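Local structure of Alpha/beta hydrolase fold-3 domain protein (Sulfolobus islandicus, 5LK6) at residues R111-I123 / Q209-F222. The protein probably hydrolyses carboxylic ester bonds as a thermostable lipase/carboxylesterase of the alpha/beta hydrolase fold. Sequence-based numbering, arbitrary orientation.
Sequences RLAPEYKFPSAVI and QYLRSPADLLDFRF. With SO4 (sulfate ion), chain E.
F118 pushes its ring into the loop of Q209-F222, joining the loop that leads from strand 104-108 into helix 120-133 of the alpha/beta hydrolase fold to the end of helix 200-210 and the loop after it. Its CB sits over the face of Y210, 3.6 Å from the ring centroid and 10° off the normal, a CH-pi contact. With CG anti to the backbone N (chi1 171°), the ring projects past Y210 and turns its edge to that face; the planes stand 85° apart, an offset edge-to-face pair. Farther along the rim of F118, CE2 meets R221 O at 3.5 Å and CZ comes up to the D219 carboxylate, whose CG lies near the ring plane. A backbone bond, F118 N to Y210 O (2.9 Å), ties the chains beside the ring; the ammonium of K117, bonded also to P114 O, donates to Q209 O.

Two arginine-carboxylate pairs shape the loop around this ring. R212 grips D216 side-on, NE to OD2 and NH2 to OD1, and R212 N also donates to OD2; F118 O stands 3.1 Å above the guanidinium plane, offset toward its rim. An alanine in place of D216 would probably leave R212 NE and the backbone N of R212 without their shared acceptor, and the guanidinium freer to turn. R221 holds D219 likewise, and D219 OD1 accepts from R221 N in an Asx turn. Both arginines turn their outer edges to one sulfate, probably from the crystallisation liquor: R212 NH2 donates to O3 at 2.8 Å, and R221 NH1 to O2 at 3.0 Å.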
ATOM      1  N   ARG A 111      15.866 -10.193 -23.611  1.00 22.56           N
ATOM      2  CA  ARG A 111      17.048  -9.619 -24.275  1.00 22.79           C
ATOM      3  C   ARG A 111      17.219  -8.105 -24.028  1.00 22.07           C
ATOM      4  O   ARG A 111      16.249  -7.317 -24.179  1.00 18.36           O
ATOM      5  CB  ARG A 111      16.972  -9.863 -25.796  1.00 24.16           C
ATOM      6  CG  ARG A 111      17.414 -11.267 -26.254  1.00 25.02           C
ATOM      7  CD  ARG A 111      17.108 -11.481 -27.725  1.00 23.83           C
ATOM      8  NE  ARG A 111      15.661 -11.412 -27.987  1.00 24.40           N
ATOM      9  CZ  ARG A 111      15.160 -11.036 -29.161  1.00 27.38           C
ATOM     10  NH1 ARG A 111      15.992 -10.757 -30.159  1.00 28.52           N
ATOM     11  NH2 ARG A 111      13.836 -10.948 -29.375  1.00 27.90           N
ATOM     12  N   LEU A 112      18.472  -7.720 -23.706  1.00 21.14           N
ATOM     13  CA  LEU A 112      18.800  -6.343 -23.312  1.00 20.99           C
ATOM     14  C   LEU A 112      19.474  -5.486 -24.396  1.00 21.92           C
ATOM     15  O   LEU A 112      20.212  -5.973 -25.285  1.00 24.10           O
ATOM     16  CB  LEU A 112      19.707  -6.374 -22.106  1.00 21.36           C
ATOM     17  CG  LEU A 112      19.199  -7.135 -20.865  1.00 22.20           C
ATOM     18  CD1 LEU A 112      20.258  -7.430 -19.786  1.00 20.89           C
ATOM     19  CD2 LEU A 112      18.041  -6.318 -20.297  1.00 22.95           C
ATOM     20  N   ALA A 113      19.232  -4.198 -24.297  1.00 19.57           N
ATOM     21  CA  ALA A 113      19.934  -3.237 -25.076  1.00 18.72           C
ATOM     22  C   ALA A 113      21.249  -2.957 -24.364  1.00 19.50           C
ATOM     23  O   ALA A 113      21.369  -3.221 -23.166  1.00 17.44           O
ATOM     24  CB  ALA A 113      19.106  -1.981 -25.171  1.00 20.55           C
ATOM     25  N   PRO A 114      22.261  -2.453 -25.079  1.00 21.07           N
ATOM     26  CA  PRO A 114      22.195  -2.060 -26.490  1.00 21.60           C
ATOM     27  C   PRO A 114      22.312  -3.170 -27.514  1.00 22.61           C
ATOM     28  O   PRO A 114      22.127  -2.893 -28.710  1.00 22.86           O
ATOM     29  CB  PRO A 114      23.396  -1.129 -26.633  1.00 22.31           C
ATOM     30  CG  PRO A 114      24.369  -1.708 -25.687  1.00 21.86           C
ATOM     31  CD  PRO A 114      23.544  -2.076 -24.489  1.00 21.43           C
ATOM     32  N   GLU A 115      22.577  -4.406 -27.092  1.00 25.97           N
ATOM     33  CA  GLU A 115      22.809  -5.460 -28.064  1.00 27.89           C
ATOM     34  C   GLU A 115      21.546  -5.768 -28.813  1.00 25.61           C
ATOM     35  O   GLU A 115      21.594  -5.953 -30.005  1.00 30.45           O
ATOM     36  CB  GLU A 115      23.557  -6.706 -27.519  1.00 34.36           C
ATOM     37  CG  GLU A 115      23.503  -7.120 -26.014  1.00 42.89           C
ATOM     38  CD  GLU A 115      24.150  -6.192 -24.909  1.00 44.12           C
ATOM     39  OE1 GLU A 115      25.326  -6.434 -24.450  1.00 36.58           O
ATOM     40  OE2 GLU A 115      23.397  -5.278 -24.441  1.00 38.51           O
ATOM     41  N   TYR A 116      20.408  -5.738 -28.141  1.00 24.65           N
ATOM     42  CA  TYR A 116      19.133  -5.948 -28.783  1.00 24.85           C
ATOM     43  C   TYR A 116      18.263  -4.768 -28.493  1.00 25.21           C
ATOM     44  O   TYR A 116      17.955  -4.423 -27.332  1.00 26.66           O
ATOM     45  CB  TYR A 116      18.447  -7.266 -28.313  1.00 26.23           C
ATOM     46  CG  TYR A 116      19.324  -8.454 -28.509  1.00 26.07           C
ATOM     47  CD1 TYR A 116      19.400  -9.100 -29.760  1.00 26.89           C
ATOM     48  CD2 TYR A 116      20.150  -8.898 -27.469  1.00 26.16           C
ATOM     49  CE1 TYR A 116      20.258 -10.181 -29.957  1.00 27.72           C
ATOM     50  CE2 TYR A 116      21.025  -9.963 -27.653  1.00 26.35           C
ATOM     51  CZ  TYR A 116      21.064 -10.595 -28.887  1.00 28.22           C
ATOM     52  OH  TYR A 116      21.912 -11.628 -29.033  1.00 30.48           O
ATOM     53  N   LYS A 117      17.804  -4.179 -29.570  1.00 27.51           N
ATOM     54  CA  LYS A 117      17.044  -2.946 -29.526  1.00 26.84           C
ATOM     55  C   LYS A 117      15.573  -3.264 -29.422  1.00 23.53           C
ATOM     56  O   LYS A 117      15.143  -4.338 -29.722  1.00 22.51           O
ATOM     57  CB  LYS A 117      17.266  -2.145 -30.813  1.00 28.19           C
ATOM     58  CG  LYS A 117      18.727  -1.921 -31.219  1.00 30.09           C
ATOM     59  CD  LYS A 117      19.409  -0.893 -30.353  1.00 29.26           C
ATOM     60  CE  LYS A 117      20.800  -0.628 -30.859  1.00 28.65           C
ATOM     61  NZ  LYS A 117      21.633  -0.149 -29.715  1.00 30.21           N
ATOM     62  N   PHE A 118      14.815  -2.267 -29.036  1.00 22.82           N
ATOM     63  CA  PHE A 118      13.390  -2.278 -29.130  1.00 23.18           C
ATOM     64  C   PHE A 118      12.974  -2.734 -30.540  1.00 23.92           C
ATOM     65  O   PHE A 118      13.583  -2.302 -31.529  1.00 23.99           O
ATOM     66  CB  PHE A 118      12.882  -0.876 -28.830  1.00 22.16           C
ATOM     67  CG  PHE A 118      11.426  -0.688 -29.103  1.00 22.86           C
ATOM     68  CD1 PHE A 118      10.983  -0.316 -30.358  1.00 22.01           C
ATOM     69  CD2 PHE A 118      10.485  -0.833 -28.067  1.00 23.23           C
ATOM     70  CE1 PHE A 118       9.635  -0.124 -30.579  1.00 21.84           C
ATOM     71  CE2 PHE A 118       9.142  -0.680 -28.290  1.00 20.06           C
ATOM     72  CZ  PHE A 118       8.722  -0.307 -29.536  1.00 21.30           C
ATOM     73  N   PRO A 119      11.952  -3.592 -30.676  1.00 24.53           N
ATOM     74  CA  PRO A 119      11.085  -4.101 -29.621  1.00 23.09           C
ATOM     75  C   PRO A 119      11.459  -5.501 -29.097  1.00 23.90           C
ATOM     76  O   PRO A 119      10.563  -6.278 -28.693  1.00 26.61           O
ATOM     77  CB  PRO A 119       9.762  -4.158 -30.328  1.00 24.46           C
ATOM     78  CG  PRO A 119      10.136  -4.613 -31.683  1.00 24.96           C
ATOM     79  CD  PRO A 119      11.426  -3.912 -32.007  1.00 24.14           C
ATOM     80  N   SER A 120      12.751  -5.827 -29.052  1.00 22.80           N
ATOM     81  CA  SER A 120      13.180  -7.182 -28.673  1.00 22.94           C
ATOM     82  C   SER A 120      12.741  -7.577 -27.252  1.00 22.98           C
ATOM     83  O   SER A 120      12.180  -8.646 -27.079  1.00 28.08           O
ATOM     84  CB  SER A 120      14.705  -7.371 -28.789  1.00 22.94           C
ATOM     85  OG  SER A 120      15.221  -6.924 -30.009  1.00 21.70           O
ATOM     86  N   ALA A 121      12.995  -6.732 -26.255  1.00 21.08           N
ATOM     87  CA  ALA A 121      12.539  -6.973 -24.900  1.00 19.59           C
ATOM     88  C   ALA A 121      11.029  -7.236 -24.801  1.00 20.35           C
ATOM     89  O   ALA A 121      10.596  -7.987 -23.916  1.00 19.41           O
ATOM     90  CB  ALA A 121      12.891  -5.815 -24.013  1.00 19.31           C
ATOM     91  N   VAL A 122      10.242  -6.607 -25.670  1.00 19.33           N
ATOM     92  CA  VAL A 122       8.789  -6.725 -25.602  1.00 21.41           C
ATOM     93  C   VAL A 122       8.425  -8.085 -26.143  1.00 24.10           C
ATOM     94  O   VAL A 122       7.650  -8.820 -25.521  1.00 24.27           O
ATOM     95  CB  VAL A 122       8.075  -5.656 -26.473  1.00 21.39           C
ATOM     96  CG1 VAL A 122       6.591  -5.944 -26.659  1.00 20.19           C
ATOM     97  CG2 VAL A 122       8.286  -4.247 -25.899  1.00 22.69           C
ATOM     98  N   ILE A 123       8.980  -8.400 -27.317  1.00 26.79           N
ATOM     99  CA  ILE A 123       8.723  -9.672 -27.956  1.00 28.30           C
ATOM    100  C   ILE A 123       9.125 -10.868 -27.078  1.00 28.84           C
ATOM    101  O   ILE A 123       8.361 -11.812 -26.976  1.00 26.09           O
ATOM    102  CB  ILE A 123       9.383  -9.758 -29.330  1.00 31.80           C
ATOM    103  CG1 ILE A 123       8.695  -8.776 -30.310  1.00 32.12           C
ATOM    104  CG2 ILE A 123       9.280 -11.190 -29.872  1.00 31.84           C
ATOM    105  CD1 ILE A 123       9.536  -8.517 -31.552  1.00 35.18           C
ATOM    106  N   GLN A 209      19.976   3.868 -25.749  1.00 19.97           N
ATOM    107  CA  GLN A 209      20.449   2.519 -25.970  1.00 19.33           C
ATOM    108  C   GLN A 209      19.369   1.569 -26.545  1.00 18.44           C
ATOM    109  O   GLN A 209      19.691   0.685 -27.361  1.00 16.87           O
ATOM    110  CB  GLN A 209      21.050   1.937 -24.721  1.00 20.37           C
ATOM    111  CG  GLN A 209      22.200   2.685 -24.055  1.00 23.20           C
ATOM    112  CD  GLN A 209      23.432   2.885 -24.927  1.00 25.89           C
ATOM    113  OE1 GLN A 209      23.661   4.012 -25.390  1.00 32.02           O
ATOM    114  NE2 GLN A 209      24.257   1.825 -25.132  1.00 27.09           N
ATOM    115  N   TYR A 210      18.118   1.737 -26.134  1.00 17.15           N
ATOM    116  CA  TYR A 210      17.055   0.783 -26.482  1.00 18.02           C
ATOM    117  C   TYR A 210      16.326   1.184 -27.780  1.00 18.71           C
ATOM    118  O   TYR A 210      16.121   0.332 -28.652  1.00 17.07           O
ATOM    119  CB  TYR A 210      16.077   0.729 -25.314  1.00 19.18           C
ATOM    120  CG  TYR A 210      14.857  -0.146 -25.355  1.00 18.50           C
ATOM    121  CD1 TYR A 210      14.945  -1.485 -25.562  1.00 18.97           C
ATOM    122  CD2 TYR A 210      13.615   0.378 -25.077  1.00 19.53           C
ATOM    123  CE1 TYR A 210      13.802  -2.289 -25.581  1.00 20.15           C
ATOM    124  CE2 TYR A 210      12.460  -0.413 -25.069  1.00 20.41           C
ATOM    125  CZ  TYR A 210      12.556  -1.750 -25.318  1.00 20.48           C
ATOM    126  OH  TYR A 210      11.416  -2.533 -25.268  1.00 20.90           O
ATOM    127  N   LEU A 211      15.960   2.474 -27.912  1.00 19.83           N
ATOM    128  CA  LEU A 211      15.128   2.948 -29.027  1.00 20.73           C
ATOM    129  C   LEU A 211      15.947   3.065 -30.305  1.00 21.19           C
ATOM    130  O   LEU A 211      17.165   3.235 -30.262  1.00 22.09           O
ATOM    131  CB  LEU A 211      14.434   4.242 -28.665  1.00 21.57           C
ATOM    132  CG  LEU A 211      13.514   4.197 -27.436  1.00 23.75           C
ATOM    133  CD1 LEU A 211      12.875   5.524 -27.162  1.00 24.08           C
ATOM    134  CD2 LEU A 211      12.408   3.186 -27.616  1.00 24.74           C
ATOM    135  N   ARG A 212      15.292   2.858 -31.437  1.00 21.53           N
ATOM    136  CA  ARG A 212      15.978   2.913 -32.728  1.00 23.62           C
ATOM    137  C   ARG A 212      15.923   4.265 -33.432  1.00 24.92           C
ATOM    138  O   ARG A 212      16.828   4.619 -34.202  1.00 26.49           O
ATOM    139  CB  ARG A 212      15.381   1.884 -33.680  1.00 22.92           C
ATOM    140  CG  ARG A 212      15.403   0.429 -33.194  1.00 22.11           C
ATOM    141  CD  ARG A 212      14.499  -0.427 -34.067  1.00 21.14           C
ATOM    142  NE  ARG A 212      13.100  -0.022 -33.970  1.00 20.58           N
ATOM    143  CZ  ARG A 212      12.062  -0.748 -34.365  1.00 21.54           C
ATOM    144  NH1 ARG A 212      12.218  -1.966 -34.899  1.00 19.80           N
ATOM    145  NH2 ARG A 212      10.836  -0.249 -34.201  1.00 21.87           N
ATOM    146  N   SER A 213      14.819   4.968 -33.220  1.00 26.22           N
ATOM    147  CA  SER A 213      14.564   6.282 -33.807  1.00 26.54           C
ATOM    148  C   SER A 213      13.490   6.966 -32.940  1.00 27.36           C
ATOM    149  O   SER A 213      12.856   6.310 -32.070  1.00 21.81           O
ATOM    150  CB  SER A 213      14.081   6.159 -35.275  1.00 26.23           C
ATOM    151  OG  SER A 213      12.729   5.721 -35.368  1.00 25.98           O
ATOM    152  N   PRO A 214      13.285   8.281 -33.162  1.00 29.59           N
ATOM    153  CA  PRO A 214      12.240   8.967 -32.354  1.00 28.62           C
ATOM    154  C   PRO A 214      10.850   8.418 -32.582  1.00 25.29           C
ATOM    155  O   PRO A 214      10.019   8.501 -31.687  1.00 26.57           O
ATOM    156  CB  PRO A 214      12.365  10.440 -32.811  1.00 29.42           C
ATOM    157  CG  PRO A 214      13.872  10.562 -33.073  1.00 28.70           C
ATOM    158  CD  PRO A 214      14.177   9.265 -33.825  1.00 29.31           C
ATOM    159  N   ALA A 215      10.627   7.834 -33.754  1.00 21.55           N
ATOM    160  CA  ALA A 215       9.360   7.209 -34.067  1.00 20.83           C
ATOM    161  C   ALA A 215       8.953   6.150 -33.006  1.00 21.78           C
ATOM    162  O   ALA A 215       7.756   5.935 -32.785  1.00 22.86           O
ATOM    163  CB  ALA A 215       9.367   6.588 -35.462  1.00 18.09           C
ATOM    164  N   ASP A 216       9.931   5.516 -32.371  1.00 20.07           N
ATOM    165  CA  ASP A 216       9.637   4.500 -31.423  1.00 21.07           C
ATOM    166  C   ASP A 216       9.015   5.106 -30.160  1.00 21.16           C
ATOM    167  O   ASP A 216       8.262   4.423 -29.484  1.00 20.89           O
ATOM    168  CB  ASP A 216      10.875   3.644 -31.073  1.00 20.89           C
ATOM    169  CG  ASP A 216      11.344   2.758 -32.222  1.00 20.66           C
ATOM    170  OD1 ASP A 216      10.526   2.453 -33.123  1.00 20.60           O
ATOM    171  OD2 ASP A 216      12.531   2.309 -32.172  1.00 20.15           O
ATOM    172  N   LEU A 217       9.282   6.381 -29.872  1.00 21.62           N
ATOM    173  CA  LEU A 217       8.636   7.069 -28.733  1.00 21.00           C
ATOM    174  C   LEU A 217       7.106   7.073 -28.820  1.00 20.67           C
ATOM    175  O   LEU A 217       6.443   7.164 -27.805  1.00 22.22           O
ATOM    176  CB  LEU A 217       9.156   8.503 -28.564  1.00 20.15           C
ATOM    177  CG  LEU A 217      10.670   8.714 -28.267  1.00 21.31           C
ATOM    178  CD1 LEU A 217      11.136  10.137 -28.591  1.00 20.86           C
ATOM    179  CD2 LEU A 217      11.000   8.370 -26.826  1.00 20.26           C
ATOM    180  N   LEU A 218       6.561   6.983 -30.022  1.00 21.17           N
ATOM    181  CA  LEU A 218       5.118   7.079 -30.238  1.00 22.66           C
ATOM    182  C   LEU A 218       4.487   5.755 -30.399  1.00 22.57           C
ATOM    183  O   LEU A 218       3.295   5.705 -30.596  1.00 22.59           O
ATOM    184  CB  LEU A 218       4.782   7.894 -31.482  1.00 22.75           C
ATOM    185  CG  LEU A 218       5.417   9.260 -31.423  1.00 26.54           C
ATOM    186  CD1 LEU A 218       5.386   9.888 -32.818  1.00 29.03           C
ATOM    187  CD2 LEU A 218       4.784  10.138 -30.349  1.00 27.11           C
ATOM    188  N   ASP A 219       5.279   4.696 -30.343  1.00 23.39           N
ATOM    189  CA  ASP A 219       4.789   3.347 -30.535  1.00 23.96           C
ATOM    190  C   ASP A 219       4.265   2.851 -29.172  1.00 25.05           C
ATOM    191  O   ASP A 219       4.930   2.976 -28.123  1.00 24.80           O
ATOM    192  CB  ASP A 219       5.947   2.533 -31.062  1.00 24.23           C
ATOM    193  CG  ASP A 219       5.576   1.122 -31.444  1.00 26.26           C
ATOM    194  OD1 ASP A 219       4.919   0.380 -30.687  1.00 25.24           O
ATOM    195  OD2 ASP A 219       6.068   0.702 -32.513  1.00 33.15           O
ATOM    196  N   PHE A 220       3.069   2.277 -29.181  1.00 25.61           N
ATOM    197  CA  PHE A 220       2.416   1.870 -27.941  1.00 24.45           C
ATOM    198  C   PHE A 220       3.210   0.804 -27.184  1.00 22.59           C
ATOM    199  O   PHE A 220       3.053   0.673 -25.959  1.00 22.03           O
ATOM    200  CB  PHE A 220       0.939   1.450 -28.179  1.00 25.52           C
ATOM    201  CG  PHE A 220       0.771   0.043 -28.680  1.00 29.35           C
ATOM    202  CD1 PHE A 220       0.692  -1.032 -27.781  1.00 31.79           C
ATOM    203  CD2 PHE A 220       0.694  -0.226 -30.058  1.00 32.14           C
ATOM    204  CE1 PHE A 220       0.555  -2.340 -28.265  1.00 33.73           C
ATOM    205  CE2 PHE A 220       0.525  -1.524 -30.543  1.00 31.54           C
ATOM    206  CZ  PHE A 220       0.460  -2.580 -29.648  1.00 33.58           C
ATOM    207  N   ARG A 221       4.055   0.044 -27.881  1.00 20.64           N
ATOM    208  CA  ARG A 221       4.880  -0.967 -27.198  1.00 19.84           C
ATOM    209  C   ARG A 221       6.046  -0.369 -26.417  1.00 19.14           C
ATOM    210  O   ARG A 221       6.789  -1.101 -25.725  1.00 19.18           O
ATOM    211  CB  ARG A 221       5.379  -2.012 -28.172  1.00 19.94           C
ATOM    212  CG  ARG A 221       4.245  -2.746 -28.899  1.00 20.70           C
ATOM    213  CD  ARG A 221       4.704  -3.474 -30.160  1.00 20.28           C
ATOM    214  NE  ARG A 221       5.313  -2.553 -31.119  1.00 19.35           N
ATOM    215  CZ  ARG A 221       6.163  -2.881 -32.083  1.00 20.09           C
ATOM    216  NH1 ARG A 221       6.576  -4.120 -32.277  1.00 18.51           N
ATOM    217  NH2 ARG A 221       6.667  -1.903 -32.844  1.00 22.93           N
ATOM    218  N   PHE A 222       6.245   0.933 -26.572  1.00 17.99           N
ATOM    219  CA  PHE A 222       7.099   1.716 -25.681  1.00 19.84           C
ATOM    220  C   PHE A 222       6.323   2.726 -24.775  1.00 20.46           C
ATOM    221  O   PHE A 222       6.701   2.935 -23.605  1.00 18.85           O
ATOM    222  CB  PHE A 222       8.151   2.487 -26.498  1.00 20.90           C
ATOM    223  CG  PHE A 222       9.082   3.278 -25.645  1.00 21.48           C
ATOM    224  CD1 PHE A 222      10.026   2.633 -24.857  1.00 22.26           C
ATOM    225  CD2 PHE A 222       8.975   4.660 -25.561  1.00 21.84           C
ATOM    226  CE1 PHE A 222      10.892   3.359 -24.034  1.00 23.02           C
ATOM    227  CE2 PHE A 222       9.837   5.384 -24.734  1.00 21.61           C
ATOM    228  CZ  PHE A 222      10.779   4.736 -23.961  1.00 21.03           C
TER
HETATM  229  S   SO4 E 401       8.785  -3.309 -35.719  1.00 37.41           S
HETATM  230  O1  SO4 E 401      10.165  -3.797 -35.626  1.00 32.09           O
HETATM  231  O2  SO4 E 401       7.960  -4.358 -34.976  1.00 31.42           O
HETATM  232  O3  SO4 E 401       8.786  -1.869 -35.255  1.00 33.72           O
HETATM  233  O4  SO4 E 401       8.332  -3.114 -37.098  1.00 32.42           O
HETATM  234  O   HOH W   1      20.339   2.520 -30.293  1.00 29.83           O